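PDB 3TDG: putative uncharacterized protein from Helicobacter pylori, which is a DsbG-like oxidoreductase of the thioredoxin fold, probably acting as a reductase on protein disulfides. Local coordinates for residues 151-162 with 255-263; 135-143 with 173-183. All blocks are in the same frame, centred on the assembly; numbering follows the deposited sequence.

Contact 1: residues 151-162 with 255-263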
# COMPACT_ATOMS: atom_id res chain seq x y z
N LEU A 151 -12.31 18.42 24.93
CA LEU A 151 -13.16 17.36 24.37
C LEU A 151 -13.76 17.77 23.02
O LEU A 151 -14.57 18.69 22.96
CB LEU A 151 -14.28 17.01 25.35
CG LEU A 151 -15.38 16.02 24.94
CD1 LEU A 151 -14.80 14.67 24.55
CD2 LEU A 151 -16.34 15.88 26.10
N TYR A 152 -13.35 17.09 21.97
CA TYR A 152 -13.95 17.28 20.66
C TYR A 152 -15.20 16.41 20.53
O TYR A 152 -15.17 15.22 20.87
CB TYR A 152 -12.96 16.89 19.57
CG TYR A 152 -12.03 17.99 19.16
CD1 TYR A 152 -12.45 18.97 18.24
CD2 TYR A 152 -10.74 18.07 19.68
CE1 TYR A 152 -11.59 19.98 17.84
CE2 TYR A 152 -9.86 19.09 19.28
CZ TYR A 152 -10.29 20.05 18.37
OH TYR A 152 -9.45 21.07 17.97
N ILE A 153 -16.29 17.00 20.04
CA ILE A 153 -17.52 16.28 19.76
C ILE A 153 -17.95 16.50 18.30
O ILE A 153 -18.37 17.59 17.94
CB ILE A 153 -18.64 16.71 20.72
CG1 ILE A 153 -18.19 16.55 22.18
CG2 ILE A 153 -19.96 15.92 20.43
CD1 ILE A 153 -19.21 16.90 23.19
N VAL A 154 -17.83 15.48 17.47
CA VAL A 154 -18.29 15.56 16.08
C VAL A 154 -19.76 15.15 16.09
O VAL A 154 -20.11 14.09 16.61
CB VAL A 154 -17.46 14.71 15.13
CG1 VAL A 154 -17.96 14.85 13.67
CG2 VAL A 154 -15.96 15.08 15.23
N SER A 155 -20.62 16.02 15.56
CA SER A 155 -22.05 15.95 15.79
C SER A 155 -22.84 16.44 14.56
O SER A 155 -22.48 17.45 13.94
CB SER A 155 -22.42 16.79 17.01
OG SER A 155 -23.82 16.72 17.30
N ASP A 156 -23.90 15.70 14.22
CA ASP A 156 -24.78 16.02 13.10
C ASP A 156 -26.11 16.50 13.69
O ASP A 156 -26.67 15.85 14.56
CB ASP A 156 -24.96 14.78 12.22
CG ASP A 156 -25.70 15.08 10.91
OD1 ASP A 156 -25.04 14.99 9.85
OD2 ASP A 156 -26.92 15.40 10.93
N PRO A 157 -26.61 17.65 13.22
CA PRO A 157 -27.84 18.21 13.79
C PRO A 157 -29.15 17.48 13.38
O PRO A 157 -30.21 17.83 13.91
CB PRO A 157 -27.83 19.67 13.31
CG PRO A 157 -26.93 19.71 12.13
CD PRO A 157 -26.12 18.44 12.07
N MET A 158 -29.08 16.51 12.47
CA MET A 158 -30.24 15.68 12.10
C MET A 158 -30.14 14.26 12.68
O MET A 158 -30.79 13.34 12.20
CB MET A 158 -30.42 15.61 10.57
CG MET A 158 -30.85 16.93 9.87
SD MET A 158 -32.30 17.79 10.55
CE MET A 158 -33.64 16.83 9.81
N CYS A 159 -29.33 14.08 13.71
CA CYS A 159 -29.08 12.76 14.22
C CYS A 159 -29.65 12.67 15.63
O CYS A 159 -29.23 13.43 16.50
CB CYS A 159 -27.58 12.47 14.19
SG CYS A 159 -27.00 11.01 15.07
N PRO A 160 -30.64 11.78 15.86
CA PRO A 160 -31.19 11.63 17.21
C PRO A 160 -30.16 11.28 18.27
O PRO A 160 -30.25 11.78 19.39
CB PRO A 160 -32.20 10.49 17.04
CG PRO A 160 -32.72 10.74 15.64
CD PRO A 160 -31.46 11.06 14.87
N HIS A 161 -29.18 10.46 17.94
CA HIS A 161 -28.12 10.18 18.93
C HIS A 161 -27.27 11.42 19.28
O HIS A 161 -26.83 11.60 20.42
CB HIS A 161 -27.27 9.00 18.48
CG HIS A 161 -27.89 7.67 18.80
ND1 HIS A 161 -27.34 6.80 19.72
CD2 HIS A 161 -29.04 7.10 18.37
CE1 HIS A 161 -28.11 5.73 19.81
NE2 HIS A 161 -29.15 5.88 19.00
N CYS A 162 -27.07 12.29 18.29
CA CYS A 162 -26.39 13.57 18.54
C CYS A 162 -27.28 14.53 19.34
O CYS A 162 -26.77 15.29 20.17
CB CYS A 162 -25.91 14.20 17.23
SG CYS A 162 -24.65 13.18 16.40
N LYS A 255 -15.92 7.16 11.60
CA LYS A 255 -16.89 6.44 10.79
C LYS A 255 -18.35 6.81 11.12
O LYS A 255 -19.26 6.36 10.43
CB LYS A 255 -16.69 4.93 10.94
CG LYS A 255 -15.26 4.44 10.68
CD LYS A 255 -15.17 2.90 10.61
CE LYS A 255 -15.80 2.33 9.33
NZ LYS A 255 -15.37 3.05 8.09
N GLY A 256 -18.57 7.60 12.16
CA GLY A 256 -19.94 7.98 12.54
C GLY A 256 -20.01 9.00 13.66
O GLY A 256 -18.99 9.44 14.21
N VAL A 257 -21.24 9.36 14.01
CA VAL A 257 -21.49 10.40 15.00
C VAL A 257 -22.52 9.90 16.02
O VAL A 257 -23.26 8.98 15.72
CB VAL A 257 -21.98 11.71 14.35
CG1 VAL A 257 -20.92 12.30 13.38
CG2 VAL A 257 -23.32 11.49 13.62
N PRO A 258 -22.56 10.48 17.23
CA PRO A 258 -21.61 11.47 17.75
C PRO A 258 -20.25 10.81 18.00
O PRO A 258 -20.19 9.70 18.53
CB PRO A 258 -22.24 11.92 19.07
CG PRO A 258 -23.20 10.82 19.45
CD PRO A 258 -23.65 10.19 18.18
N PHE A 259 -19.18 11.48 17.61
CA PHE A 259 -17.82 11.00 17.85
C PHE A 259 -17.18 11.92 18.90
O PHE A 259 -17.05 13.13 18.68
CB PHE A 259 -17.04 11.01 16.54
CG PHE A 259 -15.64 10.49 16.66
CD1 PHE A 259 -15.35 9.17 16.31
CD2 PHE A 259 -14.60 11.31 17.09
CE1 PHE A 259 -14.04 8.67 16.41
CE2 PHE A 259 -13.29 10.83 17.20
CZ PHE A 259 -13.01 9.50 16.86
N LEU A 260 -16.80 11.35 20.04
CA LEU A 260 -16.11 12.13 21.06
C LEU A 260 -14.61 11.80 21.08
O LEU A 260 -14.22 10.63 20.89
CB LEU A 260 -16.74 11.93 22.43
CG LEU A 260 -18.07 12.62 22.74
CD1 LEU A 260 -19.20 12.16 21.82
CD2 LEU A 260 -18.44 12.37 24.20
N TYR A 261 -13.78 12.81 21.28
CA TYR A 261 -12.33 12.62 21.31
C TYR A 261 -11.70 13.56 22.32
O TYR A 261 -11.79 14.80 22.18
CB TYR A 261 -11.73 12.80 19.91
CG TYR A 261 -10.22 12.64 19.83
CD1 TYR A 261 -9.59 11.43 20.18
CD2 TYR A 261 -9.42 13.69 19.37
CE1 TYR A 261 -8.19 11.29 20.10
CE2 TYR A 261 -8.04 13.56 19.28
CZ TYR A 261 -7.42 12.37 19.64
OH TYR A 261 -6.04 12.26 19.54
N HIS A 262 -11.10 12.98 23.36
CA HIS A 262 -10.29 13.73 24.32
C HIS A 262 -8.95 14.03 23.67
O HIS A 262 -8.22 13.12 23.31
CB HIS A 262 -10.09 12.94 25.61
CG HIS A 262 -11.32 12.87 26.46
ND1 HIS A 262 -11.68 13.88 27.33
CD2 HIS A 262 -12.29 11.93 26.55
CE1 HIS A 262 -12.82 13.56 27.92
NE2 HIS A 262 -13.21 12.38 27.46
N TYR A 263 -8.67 15.33 23.49
CA TYR A 263 -7.41 15.79 22.90
C TYR A 263 -6.42 16.17 24.00
O TYR A 263 -6.23 15.43 24.97
CB TYR A 263 -7.68 17.01 22.00
CG TYR A 263 -6.50 17.48 21.16
CD1 TYR A 263 -6.55 17.40 19.76
CD2 TYR A 263 -5.34 18.02 21.75
CE1 TYR A 263 -5.49 17.84 18.97
CE2 TYR A 263 -4.26 18.47 20.97
CZ TYR A 263 -4.35 18.37 19.57
OH TYR A 263 -3.30 18.79 18.78
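Cys162 and Val257 meet where the cis-proline loop runs up against the start of helix 160-167. The sulfur of Cys162 lies 3.5 Å from Val257 CG2, and the ring of Pro258 lies next to it round the sulfur, CD 3.6 Å from Cys162 SG. With SG anti to its carbonyl carbon (chi1 -64°), Cys162 also leaves its sulfur where the N-H of Asp156 can point at it, a nearly straight bond at 170°. Cys159 stands at the N-cap and its SG takes the N-H of Cys162. Val257 is shared three ways: CG2 reaches both sulfurs and the CB of Asp156, while CG1 turns to Val154 CG1, the two valines crossing at about a right angle. The peptide bond before Pro258 is cis, and the CB of His161 covers the proline at CD.

Beyond the loop the two segments run on as antiparallel strands. Val154 and Tyr152 pair with Phe259 and Tyr261 by four backbone hydrogen bonds, and Tyr152 N reaches Tyr261 O at 2.8 Å. On the face of Leu151 and Ile153, Ile153 runs alongside Leu260, CG1 to CG at 4.0 Å, and Leu151 sets CD1 squarely over the imidazole of His262, 4.0 Å above its centre. On the other face the side chains of Tyr152 and Tyr263 lie side by side, with Tyr152 CE2 3.7 Å from Tyr263 CD1.

A CxxC at a helix start with a cis-proline packed beside it is consistent with a thioredoxin-type active site. Strand 259-262 borders the mixed sheet, while strand 150-155 lies inside it, bonded on its other flank to strand 177-182; helix 98-129 covers Val154, Phe259 and Tyr261, its Phe128 stacking on Tyr152.

Contact 2: residues 135-143 with 173-183. With FMT (formic acid), chain C.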
# COMPACT_ATOMS: atom_id res chain seq x y z
N TYR A 135 -14.44 27.18 12.69
CA TYR A 135 -15.50 26.20 12.45
C TYR A 135 -16.05 25.59 13.75
O TYR A 135 -17.28 25.56 13.97
CB TYR A 135 -15.04 25.14 11.45
CG TYR A 135 -16.19 24.32 10.91
CD1 TYR A 135 -16.80 24.66 9.69
CD2 TYR A 135 -16.69 23.22 11.61
CE1 TYR A 135 -17.85 23.95 9.19
CE2 TYR A 135 -17.77 22.49 11.12
CZ TYR A 135 -18.34 22.86 9.91
OH TYR A 135 -19.39 22.14 9.39
N ALA A 136 -15.14 25.12 14.62
CA ALA A 136 -15.56 24.48 15.88
C ALA A 136 -16.16 25.51 16.79
O ALA A 136 -15.73 26.66 16.78
CB ALA A 136 -14.37 23.80 16.59
N ILE A 137 -17.14 25.08 17.59
CA ILE A 137 -17.75 25.93 18.58
C ILE A 137 -17.14 25.56 19.91
O ILE A 137 -17.45 24.50 20.47
CB ILE A 137 -19.27 25.72 18.69
CG1 ILE A 137 -19.94 26.01 17.34
CG2 ILE A 137 -19.87 26.58 19.82
CD1 ILE A 137 -21.21 25.24 17.14
N GLU A 138 -16.26 26.43 20.40
CA GLU A 138 -15.56 26.16 21.64
C GLU A 138 -16.30 26.75 22.84
O GLU A 138 -16.52 27.96 22.92
CB GLU A 138 -14.11 26.67 21.57
CG GLU A 138 -13.29 26.29 22.79
CD GLU A 138 -11.81 26.62 22.67
OE1 GLU A 138 -11.13 26.13 21.73
OE2 GLU A 138 -11.31 27.34 23.54
N LEU A 139 -16.70 25.88 23.77
CA LEU A 139 -17.38 26.29 24.99
C LEU A 139 -16.50 25.98 26.21
O LEU A 139 -16.30 24.81 26.54
CB LEU A 139 -18.74 25.61 25.09
CG LEU A 139 -19.60 25.69 23.83
CD1 LEU A 139 -20.65 24.58 23.79
CD2 LEU A 139 -20.24 27.08 23.68
N PRO A 140 -15.96 27.03 26.87
CA PRO A 140 -15.08 26.81 28.03
C PRO A 140 -15.82 26.16 29.20
O PRO A 140 -17.00 26.46 29.43
CB PRO A 140 -14.62 28.23 28.40
CG PRO A 140 -15.64 29.15 27.79
CD PRO A 140 -16.09 28.46 26.54
N SER A 141 -15.15 25.27 29.93
CA SER A 141 -15.79 24.60 31.08
C SER A 141 -16.38 25.59 32.06
O SER A 141 -15.85 26.69 32.23
CB SER A 141 -14.82 23.68 31.83
OG SER A 141 -13.54 24.25 31.89
N THR A 142 -17.49 25.21 32.68
CA THR A 142 -18.11 26.01 33.74
C THR A 142 -17.18 26.11 34.95
O THR A 142 -17.29 27.04 35.76
CB THR A 142 -19.49 25.44 34.17
OG1 THR A 142 -19.37 24.04 34.46
CG2 THR A 142 -20.51 25.63 33.05
N ASN A 143 -16.24 25.16 35.04
CA ASN A 143 -15.21 25.16 36.08
C ASN A 143 -13.85 25.54 35.50
O ASN A 143 -13.29 24.80 34.69
CB ASN A 143 -15.15 23.78 36.76
CG ASN A 143 -14.92 23.87 38.27
OD1 ASN A 143 -15.46 24.75 38.94
ND2 ASN A 143 -14.13 22.95 38.81
N LEU A 173 -19.34 20.16 30.39
CA LEU A 173 -18.66 21.43 30.62
C LEU A 173 -18.05 21.49 32.02
O LEU A 173 -16.93 21.95 32.18
CB LEU A 173 -19.57 22.63 30.34
CG LEU A 173 -19.82 22.83 28.84
CD1 LEU A 173 -20.87 23.91 28.53
CD2 LEU A 173 -18.53 23.07 28.06
N LYS A 174 -18.79 20.98 33.00
CA LYS A 174 -18.24 20.79 34.35
C LYS A 174 -16.85 20.15 34.34
O LYS A 174 -16.01 20.52 35.14
CB LYS A 174 -19.22 20.01 35.23
CG LYS A 174 -20.43 20.83 35.64
CD LYS A 174 -21.65 19.98 35.97
CE LYS A 174 -22.79 20.87 36.46
NZ LYS A 174 -24.05 20.11 36.72
N GLU A 175 -16.61 19.24 33.39
CA GLU A 175 -15.34 18.49 33.35
C GLU A 175 -14.36 18.86 32.22
O GLU A 175 -13.16 18.56 32.33
CB GLU A 175 -15.61 16.98 33.29
CG GLU A 175 -16.69 16.48 34.23
CD GLU A 175 -16.30 16.50 35.71
OE1 GLU A 175 -17.21 16.28 36.54
OE2 GLU A 175 -15.12 16.73 36.05
N ASN A 176 -14.86 19.46 31.14
CA ASN A 176 -14.01 19.79 29.98
C ASN A 176 -14.37 21.11 29.30
O ASN A 176 -15.45 21.63 29.49
CB ASN A 176 -14.11 18.72 28.89
CG ASN A 176 -13.54 17.39 29.31
OD1 ASN A 176 -12.40 17.05 28.99
ND2 ASN A 176 -14.36 16.60 30.00
N THR A 177 -13.45 21.62 28.49
CA THR A 177 -13.81 22.57 27.46
C THR A 177 -14.16 21.75 26.24
O THR A 177 -13.37 20.91 25.81
CB THR A 177 -12.69 23.59 27.17
OG1 THR A 177 -12.71 24.59 28.19
CG2 THR A 177 -12.89 24.28 25.81
N VAL A 178 -15.36 21.98 25.72
CA VAL A 178 -15.87 21.25 24.56
C VAL A 178 -15.68 22.04 23.27
O VAL A 178 -16.04 23.22 23.19
CB VAL A 178 -17.36 20.89 24.77
CG1 VAL A 178 -18.02 20.42 23.45
CG2 VAL A 178 -17.50 19.86 25.87
N ARG A 179 -15.09 21.39 22.27
CA ARG A 179 -15.10 21.88 20.90
C ARG A 179 -16.07 21.07 20.06
O ARG A 179 -15.74 19.98 19.56
CB ARG A 179 -13.70 21.85 20.29
CG ARG A 179 -12.71 22.76 21.03
CD ARG A 179 -11.35 22.76 20.39
NE ARG A 179 -10.46 23.63 21.15
CZ ARG A 179 -9.13 23.58 21.10
NH1 ARG A 179 -8.52 22.70 20.32
NH2 ARG A 179 -8.42 24.43 21.83
N MET A 180 -17.27 21.60 19.90
CA MET A 180 -18.29 20.93 19.12
C MET A 180 -18.12 21.22 17.62
O MET A 180 -18.13 22.38 17.19
CB MET A 180 -19.66 21.36 19.63
CG MET A 180 -20.78 20.46 19.13
SD MET A 180 -22.19 20.60 20.22
CE MET A 180 -23.47 19.95 19.14
N VAL A 181 -17.97 20.16 16.83
CA VAL A 181 -17.79 20.27 15.39
C VAL A 181 -19.08 19.78 14.73
O VAL A 181 -19.35 18.57 14.70
CB VAL A 181 -16.58 19.42 14.93
CG1 VAL A 181 -16.40 19.48 13.41
CG2 VAL A 181 -15.30 19.88 15.65
N VAL A 182 -19.89 20.72 14.23
CA VAL A 182 -21.22 20.42 13.70
C VAL A 182 -21.13 20.17 12.20
O VAL A 182 -20.85 21.09 11.42
CB VAL A 182 -22.28 21.51 14.06
CG1 VAL A 182 -23.69 21.11 13.59
CG2 VAL A 182 -22.29 21.74 15.54
N VAL A 183 -21.33 18.92 11.80
CA VAL A 183 -21.09 18.51 10.43
C VAL A 183 -22.40 18.35 9.64
O VAL A 183 -23.48 18.20 10.23
CB VAL A 183 -20.30 17.19 10.36
CG1 VAL A 183 -18.88 17.39 10.94
CG2 VAL A 183 -21.06 16.06 11.11
C FMT C . -17.06 29.74 20.17
O1 FMT C . -17.58 30.84 19.92
O2 FMT C . -16.56 28.99 19.33
O HOH W 1 -19.09 23.34 14.60
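Glu138 and Arg179 stretch out together on one face of the short antiparallel pairing of strands 137-139 and 177-182. Both side chains are extended and point the same way, which brings Arg179 NE to 2.7 Å from Glu138 OE1 in a salt bridge; NH2 adds a weak bond to the same oxygen. The guanidinium and carboxylate planes are only 18° apart, yet NE meets OE1 from above the carboxylate plane. Thr177 fills the notch beside them: its CG2, set anti to the backbone N, presses on Glu138 CG at 3.6 Å. Its hydroxyl turns the other way and accepts from Ser141 N at 3.1 Å, while also bonding to Lys147 O.

On the opposite face the bumps are apolar. Leu173, reaching over from helix 169-175, pushes CD2 against Leu139 CB at 3.9 Å, a knob that packs beside the last residue of strand 137-139. Further along, Ile137 lays its CD1 against Val182 CG2, and Met180 turns its extended chain away from Ile137 and meets Tyr222 of helix 211-222.

At the start of segment 135-143, Tyr135 reaches across to strand 177-182. Its hydroxyl donates to Val182 O at 2.7 Å, and the ring crosses Val181 at about a right angle, CE2 to CG1 at 4.0 Å, while Ala136 CB occupies the dip beside Val181 CG2. A water bridges the two segments, donating to Tyr135 O and Met180 O and accepting from Val182 N. Outside, a formic acid, probably from the crystallisation liquor, takes the N-H of Glu138 on the strand's outer edge.

This is the border of a thioredoxin-fold sheet: a short antiparallel edge strand beside a longer, largely buried one, with helices 211-222 and 235-249 covering its apolar side chains.

How the contacts relate
Both contacts belong to one mixed sheet, whose strands run in the order 137-139, 177-182, 150-155, 259-262. Contact 2 joins the first pair and contact 1 the last, their centres about 12 Å apart. The two meet in the middle, where parallel strands 150-155 and 177-182 are joined by backbone hydrogen bonds, with Ile153 O 2.8 Å from Val181 N. Along the chain the segments alternate, 135-143, 151-162, 173-183, 255-263, so that helices 160-167 and 169-175 carry the chain from one central strand to the other. The CxxC pair of contact 1 thus sits just beyond the C-terminal end of an inner strand, at the start of helix 160-167, while contact 2 completes the sheet's opposite border.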